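PDB 2DYO: autophagy protein 5 from Saccharomyces cerevisiae, which takes part in autophagic vesicle formation and cytoplasm-to-vacuole transport, and is required for selective degradation of the nucleus and mitochondria. Local coordinates for residues V154-I165 / K194-P204. Residues are numbered along the deposited sequence; the frame is centred on the assembly and turned at random.
Sequences VCFILNGSSKAI and KISSSRPRHIP
Asn159, in the last turn of helix 142-159, uses both ends of its amide to grip the chain leaving helix 185-195. Its ND2 donates to Ile195 O at 2.9 Å, with the acceptor almost in the amide plane, while Ser196 OG gives its proton to an in-plane lone pair of Asn159 OD1 at 2.8 Å. A chi1 of -175° turns the Ser196 hydroxyl away from its own backbone N and toward that oxygen, and the two bonds fix the rotation of the amide. The helix end is tied again by its backbone: Arg201 N donates to Leu158 O at 3.0 Å, and a water lies close to Leu158 O, Arg199 O and Ser198 OG, though it has more acceptors within reach than protons to give. A second water links Ile157 O to the ring edge of His202 at ND1.

Apolar packing fills in between. Leu158 CD2 lies alongside Pro200, 3.6 Å from its CG, and touches Pro204 CD, while Ile157 CG2 rests 3.5 Å from Pro204 CG. One turn before Asn159, Cys155 CB meets Ile195 CG2 at 3.7 Å.

The contact thus joins the C-terminal end of helix 142-159 to the chain running from helix 185-195 into strand 205-208 of the second five-stranded sheet: Trp151 backs Ile195, and Tyr270 of helix 266-273 packs on Val154, Leu158 and Pro204.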
ATOM      1  N   VAL A 154      -2.582  -6.224  14.213  1.00 24.58           N
ATOM      2  CA  VAL A 154      -1.788  -5.084  14.656  1.00 23.18           C
ATOM      3  C   VAL A 154      -2.102  -4.733  16.108  1.00 25.34           C
ATOM      4  O   VAL A 154      -1.195  -4.558  16.914  1.00 24.17           O
ATOM      5  CB  VAL A 154      -2.030  -3.847  13.753  1.00 21.76           C
ATOM      6  CG1 VAL A 154      -1.420  -2.604  14.374  1.00 19.58           C
ATOM      7  CG2 VAL A 154      -1.420  -4.093  12.380  1.00 17.56           C
ATOM      8  N   CYS A 155      -3.386  -4.652  16.447  1.00 24.85           N
ATOM      9  CA  CYS A 155      -3.785  -4.329  17.816  1.00 27.32           C
ATOM     10  C   CYS A 155      -3.137  -5.312  18.790  1.00 26.86           C
ATOM     11  O   CYS A 155      -2.563  -4.915  19.809  1.00 25.93           O
ATOM     12  CB  CYS A 155      -5.312  -4.385  17.951  1.00 30.26           C
ATOM     13  SG  CYS A 155      -5.970  -3.961  19.586  1.00 32.87           S
ATOM     14  N   PHE A 156      -3.221  -6.596  18.455  1.00 26.75           N
ATOM     15  CA  PHE A 156      -2.644  -7.652  19.274  1.00 28.23           C
ATOM     16  C   PHE A 156      -1.127  -7.518  19.395  1.00 27.07           C
ATOM     17  O   PHE A 156      -0.564  -7.704  20.472  1.00 27.66           O
ATOM     18  CB  PHE A 156      -2.975  -9.021  18.686  1.00 32.25           C
ATOM     19  CG  PHE A 156      -2.423 -10.162  19.481  1.00 36.99           C
ATOM     20  CD1 PHE A 156      -2.927 -10.452  20.746  1.00 39.53           C
ATOM     21  CD2 PHE A 156      -1.371 -10.925  18.989  1.00 39.00           C
ATOM     22  CE1 PHE A 156      -2.390 -11.484  21.510  1.00 42.06           C
ATOM     23  CE2 PHE A 156      -0.823 -11.964  19.747  1.00 42.03           C
ATOM     24  CZ  PHE A 156      -1.335 -12.243  21.011  1.00 41.54           C
ATOM     25  N   ILE A 157      -0.469  -7.208  18.284  1.00 25.49           N
ATOM     26  CA  ILE A 157       0.983  -7.053  18.272  1.00 24.27           C
ATOM     27  C   ILE A 157       1.411  -5.849  19.114  1.00 24.13           C
ATOM     28  O   ILE A 157       2.346  -5.938  19.917  1.00 24.65           O
ATOM     29  CB  ILE A 157       1.503  -6.886  16.818  1.00 23.65           C
ATOM     30  CG1 ILE A 157       1.238  -8.178  16.035  1.00 22.37           C
ATOM     31  CG2 ILE A 157       2.998  -6.548  16.819  1.00 22.69           C
ATOM     32  CD1 ILE A 157       1.447  -8.065  14.530  1.00 20.35           C
ATOM     33  N   LEU A 158       0.707  -4.734  18.944  1.00 24.92           N
ATOM     34  CA  LEU A 158       1.010  -3.508  19.677  1.00 26.08           C
ATOM     35  C   LEU A 158       0.626  -3.524  21.152  1.00 29.18           C
ATOM     36  O   LEU A 158       1.404  -3.081  21.998  1.00 29.41           O
ATOM     37  CB  LEU A 158       0.321  -2.308  19.019  1.00 25.04           C
ATOM     38  CG  LEU A 158       0.833  -1.833  17.659  1.00 23.95           C
ATOM     39  CD1 LEU A 158      -0.125  -0.783  17.103  1.00 22.77           C
ATOM     40  CD2 LEU A 158       2.236  -1.249  17.808  1.00 21.74           C
ATOM     41  N   ASN A 159      -0.564  -4.034  21.461  1.00 29.54           N
ATOM     42  CA  ASN A 159      -1.049  -4.042  22.839  1.00 32.24           C
ATOM     43  C   ASN A 159      -0.943  -5.347  23.624  1.00 33.29           C
ATOM     44  O   ASN A 159      -1.109  -5.349  24.843  1.00 32.79           O
ATOM     45  CB  ASN A 159      -2.506  -3.571  22.871  1.00 32.81           C
ATOM     46  CG  ASN A 159      -2.709  -2.259  22.141  1.00 36.64           C
ATOM     47  OD1 ASN A 159      -1.832  -1.391  22.146  1.00 38.06           O
ATOM     48  ND2 ASN A 159      -3.876  -2.097  21.517  1.00 35.45           N
ATOM     49  N   GLY A 160      -0.670  -6.449  22.938  1.00 34.30           N
ATOM     50  CA  GLY A 160      -0.587  -7.724  23.626  1.00 38.65           C
ATOM     51  C   GLY A 160      -1.944  -8.407  23.618  1.00 41.71           C
ATOM     52  O   GLY A 160      -2.062  -9.586  23.958  1.00 44.17           O
ATOM     53  N   SER A 161      -2.976  -7.657  23.237  1.00 42.85           N
ATOM     54  CA  SER A 161      -4.336  -8.186  23.154  1.00 44.55           C
ATOM     55  C   SER A 161      -5.086  -7.409  22.079  1.00 44.61           C
ATOM     56  O   SER A 161      -4.663  -6.324  21.675  1.00 43.24           O
ATOM     57  CB  SER A 161      -5.073  -8.038  24.490  1.00 44.68           C
ATOM     58  OG  SER A 161      -5.528  -6.711  24.682  1.00 47.18           O
ATOM     59  N   SER A 162      -6.202  -7.965  21.621  1.00 45.34           N
ATOM     60  CA  SER A 162      -7.000  -7.317  20.589  1.00 46.02           C
ATOM     61  C   SER A 162      -8.216  -6.635  21.200  1.00 44.96           C
ATOM     62  O   SER A 162      -9.172  -6.312  20.498  1.00 45.80           O
ATOM     63  CB  SER A 162      -7.458  -8.352  19.561  1.00 47.17           C
ATOM     64  OG  SER A 162      -8.252  -9.348  20.180  1.00 47.95           O
ATOM     65  N   LYS A 163      -8.173  -6.400  22.505  1.00 44.46           N
ATOM     66  CA  LYS A 163      -9.294  -5.778  23.199  1.00 42.97           C
ATOM     67  C   LYS A 163      -9.698  -4.397  22.689  1.00 41.67           C
ATOM     68  O   LYS A 163     -10.887  -4.119  22.514  1.00 40.79           O
ATOM     69  CB  LYS A 163      -8.999  -5.705  24.698  1.00 46.21           C
ATOM     70  CG  LYS A 163     -10.156  -5.152  25.510  1.00 49.81           C
ATOM     71  CD  LYS A 163     -10.014  -5.474  26.985  1.00 53.54           C
ATOM     72  CE  LYS A 163     -11.262  -5.058  27.751  1.00 54.93           C
ATOM     73  NZ  LYS A 163     -11.189  -5.443  29.186  1.00 56.21           N
ATOM     74  N   ALA A 164      -8.718  -3.531  22.451  1.00 38.79           N
ATOM     75  CA  ALA A 164      -8.995  -2.181  21.980  1.00 35.48           C
ATOM     76  C   ALA A 164      -9.824  -2.123  20.699  1.00 34.43           C
ATOM     77  O   ALA A 164     -10.754  -1.319  20.591  1.00 32.71           O
ATOM     78  CB  ALA A 164      -7.690  -1.423  21.779  1.00 37.53           C
ATOM     79  N   ILE A 165      -9.496  -2.966  19.726  1.00 33.53           N
ATOM     80  CA  ILE A 165     -10.222  -2.949  18.462  1.00 33.12           C
ATOM     81  C   ILE A 165     -11.573  -3.657  18.544  1.00 33.78           C
ATOM     82  O   ILE A 165     -12.522  -3.270  17.864  1.00 31.28           O
ATOM     83  CB  ILE A 165      -9.372  -3.566  17.312  1.00 32.67           C
ATOM     84  CG1 ILE A 165     -10.045  -3.291  15.964  1.00 32.11           C
ATOM     85  CG2 ILE A 165      -9.188  -5.060  17.525  1.00 33.82           C
ATOM     86  CD1 ILE A 165      -9.276  -3.844  14.769  1.00 31.72           C
ATOM     87  N   LYS A 194      -7.255   5.306  18.550  1.00 34.80           N
ATOM     88  CA  LYS A 194      -8.042   4.634  19.581  1.00 36.29           C
ATOM     89  C   LYS A 194      -7.636   3.180  19.756  1.00 36.17           C
ATOM     90  O   LYS A 194      -7.681   2.650  20.865  1.00 35.27           O
ATOM     91  CB  LYS A 194      -9.534   4.660  19.240  1.00 39.23           C
ATOM     92  CG  LYS A 194     -10.220   5.992  19.404  1.00 43.26           C
ATOM     93  CD  LYS A 194     -11.736   5.809  19.377  1.00 45.04           C
ATOM     94  CE  LYS A 194     -12.186   4.815  20.447  1.00 46.33           C
ATOM     95  NZ  LYS A 194     -13.671   4.700  20.532  1.00 47.99           N
ATOM     96  N   ILE A 195      -7.267   2.533  18.655  1.00 35.85           N
ATOM     97  CA  ILE A 195      -6.868   1.132  18.688  1.00 37.67           C
ATOM     98  C   ILE A 195      -5.600   0.969  19.505  1.00 39.38           C
ATOM     99  O   ILE A 195      -5.415  -0.042  20.180  1.00 39.69           O
ATOM    100  CB  ILE A 195      -6.624   0.582  17.267  1.00 37.72           C
ATOM    101  CG1 ILE A 195      -7.926   0.620  16.466  1.00 39.44           C
ATOM    102  CG2 ILE A 195      -6.086  -0.846  17.346  1.00 37.87           C
ATOM    103  CD1 ILE A 195      -7.787   0.144  15.039  1.00 37.96           C
ATOM    104  N   SER A 196      -4.725   1.968  19.431  1.00 40.70           N
ATOM    105  CA  SER A 196      -3.472   1.959  20.182  1.00 43.59           C
ATOM    106  C   SER A 196      -2.742   3.291  20.097  1.00 44.63           C
ATOM    107  O   SER A 196      -2.433   3.778  19.005  1.00 44.68           O
ATOM    108  CB  SER A 196      -2.543   0.852  19.685  1.00 44.74           C
ATOM    109  OG  SER A 196      -1.385   0.784  20.505  1.00 44.17           O
ATOM    110  N   SER A 197      -2.470   3.875  21.259  1.00 45.53           N
ATOM    111  CA  SER A 197      -1.768   5.149  21.344  1.00 46.84           C
ATOM    112  C   SER A 197      -0.691   5.064  22.423  1.00 47.38           C
ATOM    113  O   SER A 197      -0.051   6.062  22.763  1.00 47.50           O
ATOM    114  CB  SER A 197      -2.754   6.274  21.674  1.00 46.90           C
ATOM    115  OG  SER A 197      -3.383   6.053  22.924  1.00 46.04           O
ATOM    116  N   SER A 198      -0.504   3.859  22.956  1.00 46.34           N
ATOM    117  CA  SER A 198       0.492   3.608  23.992  1.00 47.05           C
ATOM    118  C   SER A 198       1.785   3.125  23.341  1.00 45.56           C
ATOM    119  O   SER A 198       1.843   2.963  22.123  1.00 46.32           O
ATOM    120  CB  SER A 198      -0.023   2.538  24.953  1.00 47.86           C
ATOM    121  OG  SER A 198      -0.199   1.306  24.275  1.00 52.20           O
ATOM    122  N   ARG A 199       2.819   2.891  24.147  1.00 43.67           N
ATOM    123  CA  ARG A 199       4.088   2.416  23.609  1.00 42.58           C
ATOM    124  C   ARG A 199       4.005   0.913  23.331  1.00 40.35           C
ATOM    125  O   ARG A 199       3.688   0.115  24.211  1.00 38.95           O
ATOM    126  CB  ARG A 199       5.248   2.720  24.568  1.00 44.55           C
ATOM    127  CG  ARG A 199       6.625   2.602  23.903  1.00 44.93           C
ATOM    128  CD  ARG A 199       7.709   3.324  24.694  1.00 47.07           C
ATOM    129  NE  ARG A 199       8.964   3.438  23.947  1.00 46.52           N
ATOM    130  CZ  ARG A 199       9.810   2.434  23.730  1.00 46.35           C
ATOM    131  NH1 ARG A 199       9.551   1.221  24.205  1.00 46.64           N
ATOM    132  NH2 ARG A 199      10.919   2.642  23.033  1.00 44.99           N
ATOM    133  N   PRO A 200       4.301   0.520  22.086  1.00 37.67           N
ATOM    134  CA  PRO A 200       4.284  -0.855  21.577  1.00 36.04           C
ATOM    135  C   PRO A 200       4.978  -1.942  22.399  1.00 35.18           C
ATOM    136  O   PRO A 200       6.062  -1.737  22.946  1.00 34.84           O
ATOM    137  CB  PRO A 200       4.923  -0.716  20.194  1.00 37.13           C
ATOM    138  CG  PRO A 200       4.543   0.668  19.781  1.00 37.85           C
ATOM    139  CD  PRO A 200       4.777   1.451  21.049  1.00 38.68           C
ATOM    140  N   ARG A 201       4.334  -3.102  22.475  1.00 31.78           N
ATOM    141  CA  ARG A 201       4.896  -4.259  23.160  1.00 30.27           C
ATOM    142  C   ARG A 201       5.772  -4.956  22.114  1.00 27.28           C
ATOM    143  O   ARG A 201       6.813  -5.541  22.429  1.00 25.48           O
ATOM    144  CB  ARG A 201       3.779  -5.196  23.617  1.00 33.33           C
ATOM    145  CG  ARG A 201       3.096  -4.771  24.908  1.00 40.38           C
ATOM    146  CD  ARG A 201       4.084  -4.844  26.056  1.00 44.03           C
ATOM    147  NE  ARG A 201       3.426  -4.918  27.355  1.00 48.57           N
ATOM    148  CZ  ARG A 201       3.938  -5.550  28.405  1.00 48.74           C
ATOM    149  NH1 ARG A 201       3.281  -5.572  29.555  1.00 51.50           N
ATOM    150  NH2 ARG A 201       5.105  -6.174  28.300  1.00 47.83           N
ATOM    151  N   HIS A 202       5.323  -4.881  20.863  1.00 25.74           N
ATOM    152  CA  HIS A 202       6.033  -5.450  19.714  1.00 24.23           C
ATOM    153  C   HIS A 202       5.771  -4.542  18.523  1.00 22.76           C
ATOM    154  O   HIS A 202       4.810  -3.779  18.527  1.00 22.66           O
ATOM    155  CB  HIS A 202       5.523  -6.853  19.374  1.00 25.97           C
ATOM    156  CG  HIS A 202       5.955  -7.916  20.335  1.00 27.87           C
ATOM    157  ND1 HIS A 202       5.162  -8.342  21.379  1.00 30.53           N
ATOM    158  CD2 HIS A 202       7.088  -8.653  20.396  1.00 28.76           C
ATOM    159  CE1 HIS A 202       5.789  -9.299  22.041  1.00 32.07           C
ATOM    160  NE2 HIS A 202       6.960  -9.507  21.466  1.00 32.10           N
ATOM    161  N   ILE A 203       6.613  -4.613  17.498  1.00 22.93           N
ATOM    162  CA  ILE A 203       6.401  -3.780  16.316  1.00 22.21           C
ATOM    163  C   ILE A 203       5.865  -4.586  15.130  1.00 20.76           C
ATOM    164  O   ILE A 203       6.467  -5.588  14.728  1.00 19.29           O
ATOM    165  CB  ILE A 203       7.710  -3.088  15.844  1.00 23.06           C
ATOM    166  CG1 ILE A 203       8.263  -2.165  16.935  1.00 23.70           C
ATOM    167  CG2 ILE A 203       7.440  -2.282  14.566  1.00 23.18           C
ATOM    168  CD1 ILE A 203       7.417  -0.934  17.209  1.00 24.49           C
ATOM    169  N   PRO A 204       4.719  -4.162  14.567  1.00 19.94           N
ATOM    170  CA  PRO A 204       4.111  -4.835  13.416  1.00 20.63           C
ATOM    171  C   PRO A 204       4.969  -4.419  12.222  1.00 19.93           C
ATOM    172  O   PRO A 204       4.741  -3.362  11.619  1.00 20.68           O
ATOM    173  CB  PRO A 204       2.710  -4.219  13.343  1.00 20.28           C
ATOM    174  CG  PRO A 204       2.456  -3.733  14.757  1.00 23.25           C
ATOM    175  CD  PRO A 204       3.798  -3.159  15.129  1.00 21.27           C
TER
HETATM  176  O   HOH W   1       2.470  -7.950  21.699  1.00 36.80           O
HETATM  177  O   HOH W   2       0.894  -0.905  23.970  1.00 56.47           O